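Local coordinates for protein bacilliredoxin BrxA (Bacillus subtilis, PDB 3FHK) that acts as a dithiol bacilliredoxin, removing bacillithiol from S-bacillithiolated proteins such as OhrR and MetE, and has protein disulfide isomerase activity, at residues P18-L23 with F28-T33; E98-A103 with V119-R124; N39-A44 with A94-Y99. The protein carries 2 engineered substitutions. All coordinates share one frame; numbering follows the deposited sequence.

Contact 1: P18-L23 with F28-T33; sequences PMRREL and FEELTT
Charge pairing is carried by Arg20 and Glu30, whose side chains cross at about a right angle. The CG of Arg20 lies anti to the carbonyl carbon (chi1 -62°), and the chain then runs straight out to NE, which carries the guanidinium away from the helix to the carboxylate beside the strand. There NH1 of Arg20 forms a hydrogen-bonded salt bridge to OE2 of Glu30; the modelled separation of 2.4 Å is very short, so its exact value is doubtful. The carboxylate oxygen comes in at the edge of the guanidinium, near its plane, while the two planar groups are turned 68° apart. NH1 has a second anionic partner, Asp89, so two carboxylates are likely to stabilise the positive charge of Arg20 and restrain its rotation.

Backbone pairing comes next: the amide N of Phe28 donates to the carbonyl O of Leu23 at 3.2 Å, drawing the segment 28-33 in against the last turn of helix 2-24.

Apolar packing completes the contact, with CB of Leu23 4.0 Å from CB of Phe28. Both side chains are buried and share Val51 of strand 47-53 and Thr68 of helix 57-73 as neighbours. The arrangement is a tight helix-to-strand connection that delivers strand 29-30 to the edge of the mixed beta sheet, parallel to strand 80-85, in this thioredoxin-superfamily fold.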
loop_
_atom_site.group_PDB
_atom_site.type_symbol
_atom_site.label_atom_id
_atom_site.label_comp_id
_atom_site.label_asym_id
_atom_site.label_seq_id
_atom_site.Cartn_x
_atom_site.Cartn_y
_atom_site.Cartn_z
ATOM N N PRO A 18 -20.340 4.442 -0.618
ATOM C CA PRO A 18 -21.423 4.397 0.368
ATOM C C PRO A 18 -21.520 5.700 1.157
ATOM O O PRO A 18 -22.590 6.010 1.679
ATOM C CB PRO A 18 -21.003 3.243 1.296
ATOM C CG PRO A 18 -19.533 3.102 1.073
ATOM C CD PRO A 18 -19.371 3.358 -0.390
ATOM N N MET A 19 -20.422 6.449 1.244
ATOM C CA MET A 19 -20.449 7.738 1.931
ATOM C C MET A 19 -21.235 8.762 1.119
ATOM O O MET A 19 -21.810 9.693 1.683
ATOM C CB MET A 19 -19.034 8.241 2.250
ATOM C CG MET A 19 -18.265 7.321 3.199
ATOM S SD MET A 19 -16.597 7.890 3.653
ATOM C CE MET A 19 -15.841 6.312 4.045
ATOM N N ARG A 20 -21.271 8.582 -0.201
ATOM C CA ARG A 20 -22.107 9.416 -1.069
ATOM C C ARG A 20 -23.554 8.944 -1.055
ATOM O O ARG A 20 -24.471 9.722 -0.791
ATOM C CB ARG A 20 -21.597 9.387 -2.509
ATOM C CG ARG A 20 -20.201 9.944 -2.670
ATOM C CD ARG A 20 -19.664 9.699 -4.067
ATOM N NE ARG A 20 -18.307 10.212 -4.217
ATOM C CZ ARG A 20 -18.005 11.399 -4.742
ATOM N NH1 ARG A 20 -18.964 12.204 -5.167
ATOM N NH2 ARG A 20 -16.741 11.782 -4.845
ATOM N N ARG A 21 -23.751 7.667 -1.352
ATOM C CA ARG A 21 -25.091 7.105 -1.429
ATOM C C ARG A 21 -25.896 7.363 -0.159
ATOM O O ARG A 21 -27.115 7.531 -0.215
ATOM C CB ARG A 21 -25.035 5.613 -1.733
ATOM C CG ARG A 21 -24.811 5.288 -3.192
ATOM C CD ARG A 21 -24.848 3.780 -3.380
ATOM N NE ARG A 21 -24.588 3.380 -4.758
ATOM C CZ ARG A 21 -23.963 2.255 -5.100
ATOM N NH1 ARG A 21 -23.518 1.429 -4.160
ATOM N NH2 ARG A 21 -23.766 1.964 -6.380
ATOM N N GLU A 22 -25.216 7.412 0.980
ATOM C CA GLU A 22 -25.897 7.737 2.225
ATOM C C GLU A 22 -26.742 9.010 2.084
ATOM O O GLU A 22 -27.876 9.053 2.559
ATOM C CB GLU A 22 -24.912 7.854 3.390
ATOM C CG GLU A 22 -25.569 8.281 4.695
ATOM C CD GLU A 22 -24.741 7.929 5.919
ATOM O OE1 GLU A 22 -23.635 7.374 5.743
ATOM O OE2 GLU A 22 -25.198 8.203 7.055
ATOM N N LEU A 23 -26.196 10.032 1.417
ATOM C CA LEU A 23 -26.940 11.261 1.147
ATOM C C LEU A 23 -27.791 11.185 -0.119
ATOM O O LEU A 23 -28.952 11.605 -0.115
ATOM C CB LEU A 23 -25.993 12.470 1.051
ATOM C CG LEU A 23 -25.246 12.826 2.339
ATOM C CD1 LEU A 23 -24.225 13.929 2.100
ATOM C CD2 LEU A 23 -26.236 13.226 3.435
ATOM N N PHE A 28 -30.614 13.809 -1.677
ATOM C CA PHE A 28 -29.624 14.888 -1.840
ATOM C C PHE A 28 -28.905 14.742 -3.172
ATOM O O PHE A 28 -28.282 13.711 -3.451
ATOM C CB PHE A 28 -28.594 14.942 -0.697
ATOM C CG PHE A 28 -29.177 15.353 0.618
ATOM C CD1 PHE A 28 -30.120 14.548 1.255
ATOM C CD2 PHE A 28 -28.795 16.541 1.221
ATOM C CE1 PHE A 28 -30.677 14.921 2.473
ATOM C CE2 PHE A 28 -29.337 16.923 2.444
ATOM C CZ PHE A 28 -30.283 16.114 3.070
ATOM N N GLU A 29 -29.017 15.776 -3.997
ATOM C CA GLU A 29 -28.343 15.805 -5.284
ATOM C C GLU A 29 -26.860 16.117 -5.144
ATOM O O GLU A 29 -26.466 17.099 -4.504
ATOM C CB GLU A 29 -28.990 16.824 -6.216
ATOM C CG GLU A 29 -28.249 16.975 -7.529
ATOM C CD GLU A 29 -29.043 17.752 -8.551
ATOM O OE1 GLU A 29 -30.289 17.665 -8.515
ATOM O OE2 GLU A 29 -28.426 18.444 -9.388
ATOM N N GLU A 30 -26.047 15.268 -5.757
ATOM C CA GLU A 30 -24.607 15.461 -5.804
ATOM C C GLU A 30 -24.233 16.562 -6.787
ATOM O O GLU A 30 -24.680 16.557 -7.927
ATOM C CB GLU A 30 -23.912 14.172 -6.239
ATOM C CG GLU A 30 -23.451 13.317 -5.108
ATOM C CD GLU A 30 -22.441 12.282 -5.547
ATOM O OE1 GLU A 30 -22.754 11.473 -6.448
ATOM O OE2 GLU A 30 -21.330 12.279 -4.980
ATOM N N LEU A 31 -23.418 17.509 -6.340
ATOM C CA LEU A 31 -22.770 18.424 -7.271
ATOM C C LEU A 31 -21.287 18.126 -7.209
ATOM O O LEU A 31 -20.628 18.432 -6.229
ATOM C CB LEU A 31 -23.076 19.874 -6.923
ATOM C CG LEU A 31 -24.583 20.125 -6.774
ATOM C CD1 LEU A 31 -24.842 21.360 -5.932
ATOM C CD2 LEU A 31 -25.273 20.234 -8.131
ATOM N N THR A 32 -20.773 17.497 -8.257
ATOM C CA THR A 32 -19.442 16.906 -8.227
ATOM C C THR A 32 -18.451 17.735 -9.045
ATOM O O THR A 32 -17.281 17.383 -9.194
ATOM C CB THR A 32 -19.507 15.470 -8.778
ATOM O OG1 THR A 32 -19.719 15.515 -10.196
ATOM C CG2 THR A 32 -20.667 14.704 -8.125
ATOM N N THR A 33 -18.941 18.860 -9.544
ATOM C CA THR A 33 -18.226 19.667 -10.513
ATOM C C THR A 33 -18.496 21.150 -10.268
ATOM O O THR A 33 -19.608 21.541 -9.907
ATOM C CB THR A 33 -18.669 19.281 -11.935
ATOM O OG1 THR A 33 -17.803 18.253 -12.439
ATOM C CG2 THR A 33 -18.634 20.465 -12.854
#

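Contact 2: E98-A103 with V119-R124; sequences EYFTGA and VHFIPR. Engineered in segment 98-103: Ala103 (natural residue Gln). With SO4 (sulfate ion), chain G.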
loop_
_atom_site.group_PDB
_atom_site.type_symbol
_atom_site.label_atom_id
_atom_site.label_comp_id
_atom_site.label_asym_id
_atom_site.label_seq_id
_atom_site.Cartn_x
_atom_site.Cartn_y
_atom_site.Cartn_z
ATOM N N GLU A 98 -17.583 29.462 -2.203
ATOM C CA GLU A 98 -17.555 30.840 -2.680
ATOM C C GLU A 98 -18.868 31.571 -2.404
ATOM O O GLU A 98 -18.887 32.798 -2.291
ATOM C CB GLU A 98 -17.254 30.886 -4.175
ATOM C CG GLU A 98 -15.803 30.642 -4.541
ATOM C CD GLU A 98 -15.584 30.696 -6.040
ATOM O OE1 GLU A 98 -16.529 31.081 -6.759
ATOM O OE2 GLU A 98 -14.478 30.351 -6.502
ATOM N N TYR A 99 -19.958 30.814 -2.305
ATOM C CA TYR A 99 -21.286 31.380 -2.080
ATOM C C TYR A 99 -21.566 31.628 -0.598
ATOM O O TYR A 99 -22.487 32.371 -0.256
ATOM C CB TYR A 99 -22.369 30.444 -2.643
ATOM C CG TYR A 99 -22.398 30.344 -4.155
ATOM C CD1 TYR A 99 -23.218 31.172 -4.916
ATOM C CD2 TYR A 99 -21.594 29.437 -4.818
ATOM C CE1 TYR A 99 -23.236 31.089 -6.306
ATOM C CE2 TYR A 99 -21.598 29.346 -6.198
ATOM C CZ TYR A 99 -22.423 30.165 -6.937
ATOM O OH TYR A 99 -22.421 30.049 -8.307
ATOM N N PHE A 100 -20.785 30.990 0.275
ATOM C CA PHE A 100 -21.007 31.079 1.719
ATOM C C PHE A 100 -20.295 32.311 2.287
ATOM O O PHE A 100 -19.409 32.188 3.131
ATOM C CB PHE A 100 -20.509 29.816 2.447
ATOM C CG PHE A 100 -21.189 28.531 2.016
ATOM C CD1 PHE A 100 -22.365 28.557 1.265
ATOM C CD2 PHE A 100 -20.666 27.298 2.394
ATOM C CE1 PHE A 100 -22.988 27.384 0.881
ATOM C CE2 PHE A 100 -21.292 26.107 2.022
ATOM C CZ PHE A 100 -22.454 26.146 1.264
ATOM N N THR A 101 -20.682 33.492 1.815
ATOM C CA THR A 101 -20.004 34.740 2.178
ATOM C C THR A 101 -19.929 34.901 3.689
ATOM O O THR A 101 -20.928 34.766 4.398
ATOM C CB THR A 101 -20.719 35.972 1.573
ATOM O OG1 THR A 101 -21.110 35.685 0.225
ATOM C CG2 THR A 101 -19.805 37.205 1.582
ATOM N N GLY A 102 -18.730 35.171 4.180
ATOM C CA GLY A 102 -18.530 35.343 5.602
ATOM C C GLY A 102 -18.000 34.100 6.280
ATOM O O GLY A 102 -17.283 34.197 7.282
ATOM N N ALA A 103 -18.349 32.932 5.740
ATOM C CA ALA A 103 -17.980 31.671 6.370
ATOM C C ALA A 103 -16.560 31.227 6.060
ATOM O O ALA A 103 -16.080 31.372 4.942
ATOM C CB ALA A 103 -18.966 30.564 5.972
ATOM N N VAL A 119 -28.899 31.583 4.931
ATOM C CA VAL A 119 -29.710 32.136 6.012
ATOM C C VAL A 119 -29.455 31.391 7.323
ATOM O O VAL A 119 -29.876 31.825 8.397
ATOM C CB VAL A 119 -31.220 32.133 5.680
ATOM C CG1 VAL A 119 -31.519 33.052 4.497
ATOM C CG2 VAL A 119 -31.737 30.692 5.434
ATOM N N HIS A 120 -28.775 30.258 7.237
ATOM C CA HIS A 120 -28.345 29.566 8.445
ATOM C C HIS A 120 -27.162 28.663 8.144
ATOM O O HIS A 120 -27.159 27.948 7.155
ATOM C CB HIS A 120 -29.481 28.762 9.075
ATOM C CG HIS A 120 -29.131 28.195 10.413
ATOM N ND1 HIS A 120 -29.147 28.951 11.568
ATOM C CD2 HIS A 120 -28.723 26.957 10.779
ATOM C CE1 HIS A 120 -28.779 28.197 12.588
ATOM N NE2 HIS A 120 -28.520 26.985 12.142
ATOM N N PHE A 121 -26.155 28.704 9.001
ATOM C CA PHE A 121 -24.918 27.999 8.735
ATOM C C PHE A 121 -24.590 27.111 9.931
ATOM O O PHE A 121 -24.803 27.500 11.072
ATOM C CB PHE A 121 -23.785 28.997 8.444
ATOM C CG PHE A 121 -22.561 28.360 7.831
ATOM C CD1 PHE A 121 -21.414 28.159 8.580
ATOM C CD2 PHE A 121 -22.567 27.947 6.510
ATOM C CE1 PHE A 121 -20.300 27.551 8.020
ATOM C CE2 PHE A 121 -21.454 27.339 5.947
ATOM C CZ PHE A 121 -20.325 27.138 6.701
ATOM N N ILE A 122 -24.112 25.902 9.663
ATOM C CA ILE A 122 -23.680 25.005 10.721
ATOM C C ILE A 122 -22.258 24.555 10.439
ATOM O O ILE A 122 -22.042 23.618 9.682
ATOM C CB ILE A 122 -24.581 23.770 10.818
ATOM C CG1 ILE A 122 -26.045 24.192 10.968
ATOM C CG2 ILE A 122 -24.151 22.890 11.993
ATOM C CD1 ILE A 122 -27.018 23.033 10.879
ATOM N N PRO A 123 -21.276 25.242 11.032
ATOM C CA PRO A 123 -19.884 24.880 10.768
ATOM C C PRO A 123 -19.531 23.583 11.488
ATOM O O PRO A 123 -20.295 23.117 12.334
ATOM C CB PRO A 123 -19.103 26.046 11.368
ATOM C CG PRO A 123 -19.979 26.558 12.458
ATOM C CD PRO A 123 -21.400 26.318 12.031
ATOM N N ARG A 124 -18.379 23.018 11.159
ATOM C CA ARG A 124 -17.922 21.794 11.800
ATOM C C ARG A 124 -17.984 21.822 13.335
ATOM O O ARG A 124 -18.355 20.831 13.954
ATOM C CB ARG A 124 -16.511 21.434 11.338
ATOM C CG ARG A 124 -16.018 20.159 11.993
ATOM C CD ARG A 124 -14.538 19.896 11.726
ATOM N NE ARG A 124 -14.045 18.803 12.560
ATOM C CZ ARG A 124 -13.878 17.553 12.140
ATOM N NH1 ARG A 124 -14.151 17.229 10.884
ATOM N NH2 ARG A 124 -13.429 16.625 12.975
HETATM S S SO4 G . -30.885 31.754 12.388
HETATM O O1 SO4 G . -29.465 31.831 12.048
HETATM O O2 SO4 G . -30.999 31.214 13.741
HETATM O O3 SO4 G . -31.497 33.082 12.356
HETATM O O4 SO4 G . -31.569 30.892 11.428
#
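Phe121 lies with one ring face under the methyl group of Ala103, an engineered residue in place of the natural glutamine. This is a CH-pi contact: CB of Ala103 stands 4.0 Å from the centroid of the Phe121 ring, 19° off its normal. The motif is a loop packed against the outermost strand of a beta hairpin, 109-114 with 117-122, whose classic bulge sets Val119 and His120 together opposite Leu112. The loop is shaped by a type II turn from Phe100 to Ala103, closed by a 2.9 Å hydrogen bond from Ala103 N to Phe100 O.

Phe121 also turns its edge toward the face of Phe100, in an offset edge-to-face pair with centroids 5.7 Å apart and planes at 66°. Both rings touch Ala111 of the neighbouring strand.

His120, the preceding residue on the strand, instead meets helix 132-146, where its NE2 is hydrogen-bonded to Asn138 OD1. At the other ring nitrogen, ND1 donates to a sulfate that His146 also holds; with both nitrogens engaged, the imidazole may well be protonated. A leucine here would probably leave Asn138 OD1 without its mate and the sulfate held less firmly. The sulfate, likely from the crystallisation liquor, meets the imidazole at its edge and in its plane, with O1 2.9 Å from ND1 of His120 and an N-H...O angle of 164°.

Contact 3: N39-A44 with A94-Y99; sequences NFMEKA and AKMREY. With SO4 (sulfate ion), chain F.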
loop_
_atom_site.group_PDB
_atom_site.type_symbol
_atom_site.label_atom_id
_atom_site.label_comp_id
_atom_site.label_asym_id
_atom_site.label_seq_id
_atom_site.Cartn_x
_atom_site.Cartn_y
_atom_site.Cartn_z
ATOM N N ASN A 39 -24.323 25.892 -11.933
ATOM C CA ASN A 39 -25.622 25.595 -12.521
ATOM C C ASN A 39 -26.733 25.588 -11.494
ATOM O O ASN A 39 -27.724 26.297 -11.636
ATOM C CB ASN A 39 -25.590 24.256 -13.250
ATOM C CG ASN A 39 -25.506 24.417 -14.747
ATOM O OD1 ASN A 39 -26.428 24.940 -15.376
ATOM N ND2 ASN A 39 -24.402 23.961 -15.334
ATOM N N PHE A 40 -26.571 24.779 -10.454
ATOM C CA PHE A 40 -27.593 24.714 -9.431
ATOM C C PHE A 40 -27.779 26.066 -8.745
ATOM O O PHE A 40 -28.880 26.598 -8.713
ATOM C CB PHE A 40 -27.291 23.643 -8.381
ATOM C CG PHE A 40 -28.236 23.694 -7.223
ATOM C CD1 PHE A 40 -29.517 23.154 -7.334
ATOM C CD2 PHE A 40 -27.877 24.340 -6.043
ATOM C CE1 PHE A 40 -30.412 23.233 -6.283
ATOM C CE2 PHE A 40 -28.761 24.416 -4.983
ATOM C CZ PHE A 40 -30.034 23.867 -5.101
ATOM N N MET A 41 -26.700 26.612 -8.194
ATOM C CA MET A 41 -26.783 27.833 -7.398
ATOM C C MET A 41 -27.340 29.033 -8.173
ATOM O O MET A 41 -28.086 29.826 -7.616
ATOM C CB MET A 41 -25.435 28.164 -6.737
ATOM C CG MET A 41 -24.993 27.133 -5.691
ATOM S SD MET A 41 -25.998 27.124 -4.187
ATOM C CE MET A 41 -25.258 28.473 -3.277
ATOM N N GLU A 42 -27.007 29.158 -9.454
ATOM C CA GLU A 42 -27.541 30.278 -10.240
ATOM C C GLU A 42 -29.019 30.120 -10.629
ATOM O O GLU A 42 -29.624 31.050 -11.146
ATOM C CB GLU A 42 -26.696 30.553 -11.493
ATOM C CG GLU A 42 -25.234 30.897 -11.218
ATOM C CD GLU A 42 -25.048 32.052 -10.238
ATOM O OE1 GLU A 42 -25.855 33.004 -10.241
ATOM O OE2 GLU A 42 -24.072 32.010 -9.465
ATOM N N LYS A 43 -29.597 28.953 -10.377
ATOM C CA LYS A 43 -30.997 28.713 -10.715
ATOM C C LYS A 43 -31.843 28.411 -9.480
ATOM O O LYS A 43 -33.072 28.457 -9.530
ATOM C CB LYS A 43 -31.124 27.545 -11.694
ATOM C CG LYS A 43 -30.337 27.685 -12.988
ATOM C CD LYS A 43 -30.496 26.422 -13.836
ATOM C CE LYS A 43 -29.532 26.400 -15.017
ATOM N N ALA A 44 -31.181 28.085 -8.376
ATOM C CA ALA A 44 -31.882 27.657 -7.170
ATOM C C ALA A 44 -32.975 28.637 -6.746
ATOM O O ALA A 44 -32.772 29.851 -6.726
ATOM C CB ALA A 44 -30.894 27.427 -6.025
ATOM N N ALA A 94 -15.000 23.886 -3.359
ATOM C CA ALA A 94 -14.391 25.224 -3.416
ATOM C C ALA A 94 -15.336 26.243 -4.057
ATOM O O ALA A 94 -15.439 27.379 -3.610
ATOM C CB ALA A 94 -13.048 25.193 -4.170
ATOM N N LYS A 95 -16.024 25.811 -5.106
ATOM C CA LYS A 95 -17.046 26.612 -5.771
ATOM C C LYS A 95 -18.288 26.861 -4.890
ATOM O O LYS A 95 -18.793 27.975 -4.828
ATOM C CB LYS A 95 -17.438 25.949 -7.098
ATOM C CG LYS A 95 -18.575 26.622 -7.843
ATOM C CD LYS A 95 -18.292 28.093 -8.057
ATOM C CE LYS A 95 -16.960 28.293 -8.749
ATOM N NZ LYS A 95 -16.825 29.683 -9.265
ATOM N N MET A 96 -18.780 25.826 -4.221
ATOM C CA MET A 96 -19.909 26.017 -3.319
ATOM C C MET A 96 -19.544 27.009 -2.215
ATOM O O MET A 96 -20.321 27.907 -1.887
ATOM C CB MET A 96 -20.368 24.688 -2.717
ATOM C CG MET A 96 -21.680 24.772 -1.950
ATOM S SD MET A 96 -23.012 25.548 -2.895
ATOM C CE MET A 96 -24.196 25.812 -1.602
ATOM N N ARG A 97 -18.348 26.854 -1.659
ATOM C CA ARG A 97 -17.919 27.697 -0.548
ATOM C C ARG A 97 -17.833 29.177 -0.929
ATOM O O ARG A 97 -18.025 30.045 -0.081
ATOM C CB ARG A 97 -16.615 27.174 0.078
ATOM C CG ARG A 97 -16.795 25.858 0.897
ATOM C CD ARG A 97 -15.441 25.243 1.283
ATOM N NE ARG A 97 -15.576 24.216 2.308
ATOM C CZ ARG A 97 -14.629 23.333 2.630
ATOM N NH1 ARG A 97 -13.457 23.324 1.999
ATOM N NH2 ARG A 97 -14.859 22.433 3.578
ATOM N N GLU A 98 -17.583 29.462 -2.203
ATOM C CA GLU A 98 -17.555 30.840 -2.680
ATOM C C GLU A 98 -18.868 31.571 -2.404
ATOM O O GLU A 98 -18.887 32.798 -2.291
ATOM C CB GLU A 98 -17.254 30.886 -4.175
ATOM C CG GLU A 98 -15.803 30.642 -4.541
ATOM C CD GLU A 98 -15.584 30.696 -6.040
ATOM O OE1 GLU A 98 -16.529 31.081 -6.759
ATOM O OE2 GLU A 98 -14.478 30.351 -6.502
ATOM N N TYR A 99 -19.958 30.814 -2.305
ATOM C CA TYR A 99 -21.286 31.380 -2.080
ATOM C C TYR A 99 -21.566 31.628 -0.598
ATOM O O TYR A 99 -22.487 32.371 -0.256
ATOM C CB TYR A 99 -22.369 30.444 -2.643
ATOM C CG TYR A 99 -22.398 30.344 -4.155
ATOM C CD1 TYR A 99 -23.218 31.172 -4.916
ATOM C CD2 TYR A 99 -21.594 29.437 -4.818
ATOM C CE1 TYR A 99 -23.236 31.089 -6.306
ATOM C CE2 TYR A 99 -21.598 29.346 -6.198
ATOM C CZ TYR A 99 -22.423 30.165 -6.937
ATOM O OH TYR A 99 -22.421 30.049 -8.307
HETATM S S SO4 F . -11.662 20.477 3.489
HETATM O O1 SO4 F . -10.395 20.820 4.124
HETATM O O2 SO4 F . -11.692 19.033 3.286
HETATM O O3 SO4 F . -12.729 20.906 4.394
HETATM O O4 SO4 F . -11.824 21.114 2.174
#
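Met41 curls over one face of the Tyr99 ring, and its torsions explain how. Bends at chi2 (-69°) and chi3 (-82°) fold the thioether back over the aromatic, so the two side chains slide past each other in opposite directions. CB of Met41 sits over the phenol end, 3.6 Å from CZ of Tyr99, while CE of Met41 reaches the root of the ring, 3.5 Å from CG of Tyr99. Between them, SD of Met41 lies 5.0 Å from the ring centroid, a Met-aromatic contact.

Met96, crossing Met41 at about a right angle, is bent at chi2. The modelled approach of the two methyls is tighter than normal, but Met96 has two conformers, so the detail is doubtful.

Beyond the thioethers, the hydroxyl OH of Tyr99 donates to OE2 of Glu42 at 2.8 Å, meeting the anti side of the carboxylate 16° out of its plane. The other oxygen, OE1 of Glu42, is in a salt bridge with Lys116. Helix 34-43 is thus joined to helix 90-97 and the residues that follow it by a layered chemistry: the Met41 side chain covers one face of the ring, with the Met96 thioether packed against that of Met41, and the ring hydroxyl is held by a carboxylate whose charge Lys116 probably balances.

From the N terminus, contact 1 closes first: the end of helix 2-24 is joined, across a connection of four residues, to edge strand 29-30. The chain goes on into helix 34-43, whose Phe40 packs on Leu31 of contact 1, bringing contacts 1 and 3 together. Contact 3 then closes a far longer excursion, running through strands 47-53 and 80-85 and helix 57-73 before helix 90-97 returns to helix 34-43. Contact 2 begins on the residues where contact 3 ends, Glu98 and Tyr99, and ties the following loop to strand 117-122. Contact 1 precedes the other two, and none nests inside another; contacts 1 and 2 engage opposite edges of one beta sheet, their centres about 19 Å apart.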